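Side-chain contact in phosphonopyruvate hydrolase (Variovorax sp., PDB 2HJP), which hydrolyses the carbon-phosphorus bond of phosphonopyruvate to give pyruvate and phosphate, using a divalent metal ion such as magnesium, cobalt or manganese: residues Phe17-Ala22 and Pro77-Ile82. Residues are numbered along the deposited sequence; the frame is centred on the assembly and turned at random.
With MG (magnesium ion), chain C; PPR (phosphonopyruvate), chain G.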
loop_
_atom_site.group_PDB
_atom_site.type_symbol
_atom_site.label_atom_id
_atom_site.label_comp_id
_atom_site.label_asym_id
_atom_site.label_seq_id
_atom_site.Cartn_x
_atom_site.Cartn_y
_atom_site.Cartn_z
ATOM N N PHE A 17 28.566 -12.696 12.827
ATOM C CA PHE A 17 27.635 -12.494 11.693
ATOM C C PHE A 17 27.566 -10.994 11.336
ATOM O O PHE A 17 27.391 -10.127 12.246
ATOM C CB PHE A 17 26.256 -12.971 12.137
ATOM C CG PHE A 17 25.203 -12.939 11.087
ATOM C CD1 PHE A 17 25.087 -13.976 10.183
ATOM C CD2 PHE A 17 24.302 -11.881 11.036
ATOM C CE1 PHE A 17 24.081 -13.988 9.205
ATOM C CE2 PHE A 17 23.280 -11.846 10.090
ATOM C CZ PHE A 17 23.158 -12.923 9.148
ATOM N N THR A 18 27.722 -10.673 10.056
ATOM C CA THR A 18 27.653 -9.272 9.635
ATOM C C THR A 18 26.354 -8.990 8.883
ATOM O O THR A 18 25.882 -9.816 8.073
ATOM C CB THR A 18 28.828 -8.892 8.714
ATOM O OG1 THR A 18 28.751 -9.667 7.530
ATOM C CG2 THR A 18 30.176 -9.220 9.391
ATOM N N ALA A 19 25.766 -7.853 9.189
ATOM C CA ALA A 19 24.522 -7.492 8.496
ATOM C C ALA A 19 24.711 -6.017 8.042
ATOM O O ALA A 19 25.140 -5.173 8.819
ATOM C CB ALA A 19 23.306 -7.573 9.443
ATOM N N MET A 20 24.352 -5.748 6.807
ATOM C CA MET A 20 24.456 -4.387 6.191
ATOM C C MET A 20 23.086 -3.751 5.920
ATOM O O MET A 20 22.111 -4.394 5.416
ATOM C CB MET A 20 25.211 -4.495 4.849
ATOM C CG MET A 20 25.243 -3.184 4.000
ATOM S SD MET A 20 25.941 -1.806 4.938
ATOM C CE MET A 20 27.727 -2.248 4.921
ATOM N N ALA A 21 23.027 -2.470 6.236
ATOM C CA ALA A 21 21.827 -1.708 5.988
ATOM C C ALA A 21 21.435 -1.714 4.491
ATOM O O ALA A 21 22.298 -1.744 3.593
ATOM C CB ALA A 21 22.081 -0.242 6.415
ATOM N N ALA A 22 20.132 -1.642 4.228
ATOM C CA ALA A 22 19.637 -1.530 2.882
ATOM C C ALA A 22 18.351 -0.719 2.929
ATOM O O ALA A 22 17.530 -0.937 3.821
ATOM C CB ALA A 22 19.350 -2.906 2.234
ATOM N N PRO A 77 19.512 -13.996 5.448
ATOM C CA PRO A 77 18.580 -13.482 6.476
ATOM C C PRO A 77 18.421 -11.958 6.522
ATOM O O PRO A 77 19.392 -11.199 6.364
ATOM C CB PRO A 77 19.194 -13.965 7.801
ATOM C CG PRO A 77 19.960 -15.194 7.393
ATOM C CD PRO A 77 20.592 -14.793 6.077
ATOM N N LEU A 78 17.212 -11.543 6.821
ATOM C CA LEU A 78 16.866 -10.128 6.934
ATOM C C LEU A 78 16.519 -9.917 8.410
ATOM O O LEU A 78 15.687 -10.662 8.971
ATOM C CB LEU A 78 15.604 -9.821 6.085
ATOM C CG LEU A 78 14.962 -8.463 6.383
ATOM C CD1 LEU A 78 15.981 -7.347 6.135
ATOM C CD2 LEU A 78 13.674 -8.305 5.456
ATOM N N ILE A 79 17.160 -8.926 9.019
ATOM C CA ILE A 79 16.928 -8.535 10.384
ATOM C C ILE A 79 16.143 -7.233 10.204
ATOM O O ILE A 79 16.696 -6.246 9.671
ATOM C CB ILE A 79 18.248 -8.213 11.074
ATOM C CG1 ILE A 79 19.180 -9.426 11.040
ATOM C CG2 ILE A 79 17.962 -7.691 12.499
ATOM C CD1 ILE A 79 19.903 -9.642 9.717
ATOM N N ALA A 80 14.872 -7.221 10.619
ATOM C CA ALA A 80 14.059 -6.012 10.489
ATOM C C ALA A 80 14.018 -5.138 11.754
ATOM O O ALA A 80 13.831 -5.651 12.867
ATOM C CB ALA A 80 12.611 -6.419 10.088
ATOM N N ASP A 81 14.163 -3.819 11.560
ATOM C CA ASP A 81 14.076 -2.830 12.623
ATOM C C ASP A 81 12.570 -2.495 12.885
ATOM O O ASP A 81 11.902 -1.959 12.008
ATOM C CB ASP A 81 14.803 -1.561 12.153
ATOM C CG ASP A 81 14.824 -0.450 13.186
ATOM O OD1 ASP A 81 14.240 -0.579 14.290
ATOM O OD2 ASP A 81 15.451 0.590 12.859
ATOM N N ILE A 82 12.022 -2.820 14.059
ATOM C CA ILE A 82 10.611 -2.461 14.301
ATOM C C ILE A 82 10.479 -1.369 15.351
ATOM O O ILE A 82 9.461 -1.256 16.060
ATOM C CB ILE A 82 9.731 -3.718 14.650
ATOM C CG1 ILE A 82 10.234 -4.399 15.921
ATOM C CG2 ILE A 82 9.805 -4.693 13.463
ATOM C CD1 ILE A 82 9.270 -5.415 16.528
HETATM MG MG MG C . 16.179 2.336 13.720
HETATM C C1 PPR G . 18.580 2.106 12.302
HETATM O O1 PPR G . 19.502 1.820 11.432
HETATM O "O2'" PPR G . 17.470 2.478 12.028
HETATM C C2 PPR G . 19.002 1.915 13.728
HETATM C C3 PPR G . 20.241 2.086 14.273
HETATM O O2 PPR G . 17.994 1.545 14.520
HETATM P P PPR G . 20.444 3.884 14.691
HETATM O O1P PPR G . 19.359 4.143 15.774
HETATM O O2P PPR G . 20.216 4.663 13.368
HETATM O O3P PPR G . 21.778 3.981 15.267
HETATM O O HOH W 1 15.184 1.746 15.498
HETATM O O HOH W 2 14.476 3.376 12.981
HETATM O O HOH W 3 16.689 4.203 14.532
#
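A chi1 of -176° sets the ring of Phe-17 opposite its own backbone N and sends it off strand 17-21 to meet Ile-79, whose CG1 lies anti to its carbonyl carbon (chi1 -59°) and, with chi2 at 79°, carries CD1 on toward strand 17-21. That methyl does most of the work. It comes up to the ring at its edge, near the ring plane, with CD1 4.0 Å from CE2 of Phe-17, and it also rests on Ala-19, whose CB is 4.0 Å from the same CD1. The two longer side chains run past each other in opposite directions. Further along the ring, CZ of Phe-17 approaches CG of Pro-77 obliquely, at 4.3 Å. The contact is wholly apolar and small, with 131 Å² buried, and the backbones stay apart: CA of Ala-19 is 7.9 Å from CA of Ile-79. Strand 38-41 lies between strands 17-21 and 78-81, and its Trp-40 packs on Ile-79; on the other side of strand 17-21, Ile-231 and Ile-233 of strand 229-234 touch Phe-17 and Ala-19 respectively. Two residues on from Ile-79, Asp-81 turns to the active site, where OD2 binds the magnesium ion at 2.1 Å and also accepts a hydrogen bond from the backbone N of Gly-43. O2' and O2 of phosphonopyruvate, with three waters, bring the ligands to six. Inward-pointing residues of the first and third strands meet in the interior of the closed eight-stranded parallel barrel, a TIM-barrel arrangement as in the PEP mutase/isocitrate lyase superfamily, with the metal site beyond the C-terminal end of strand 78-81.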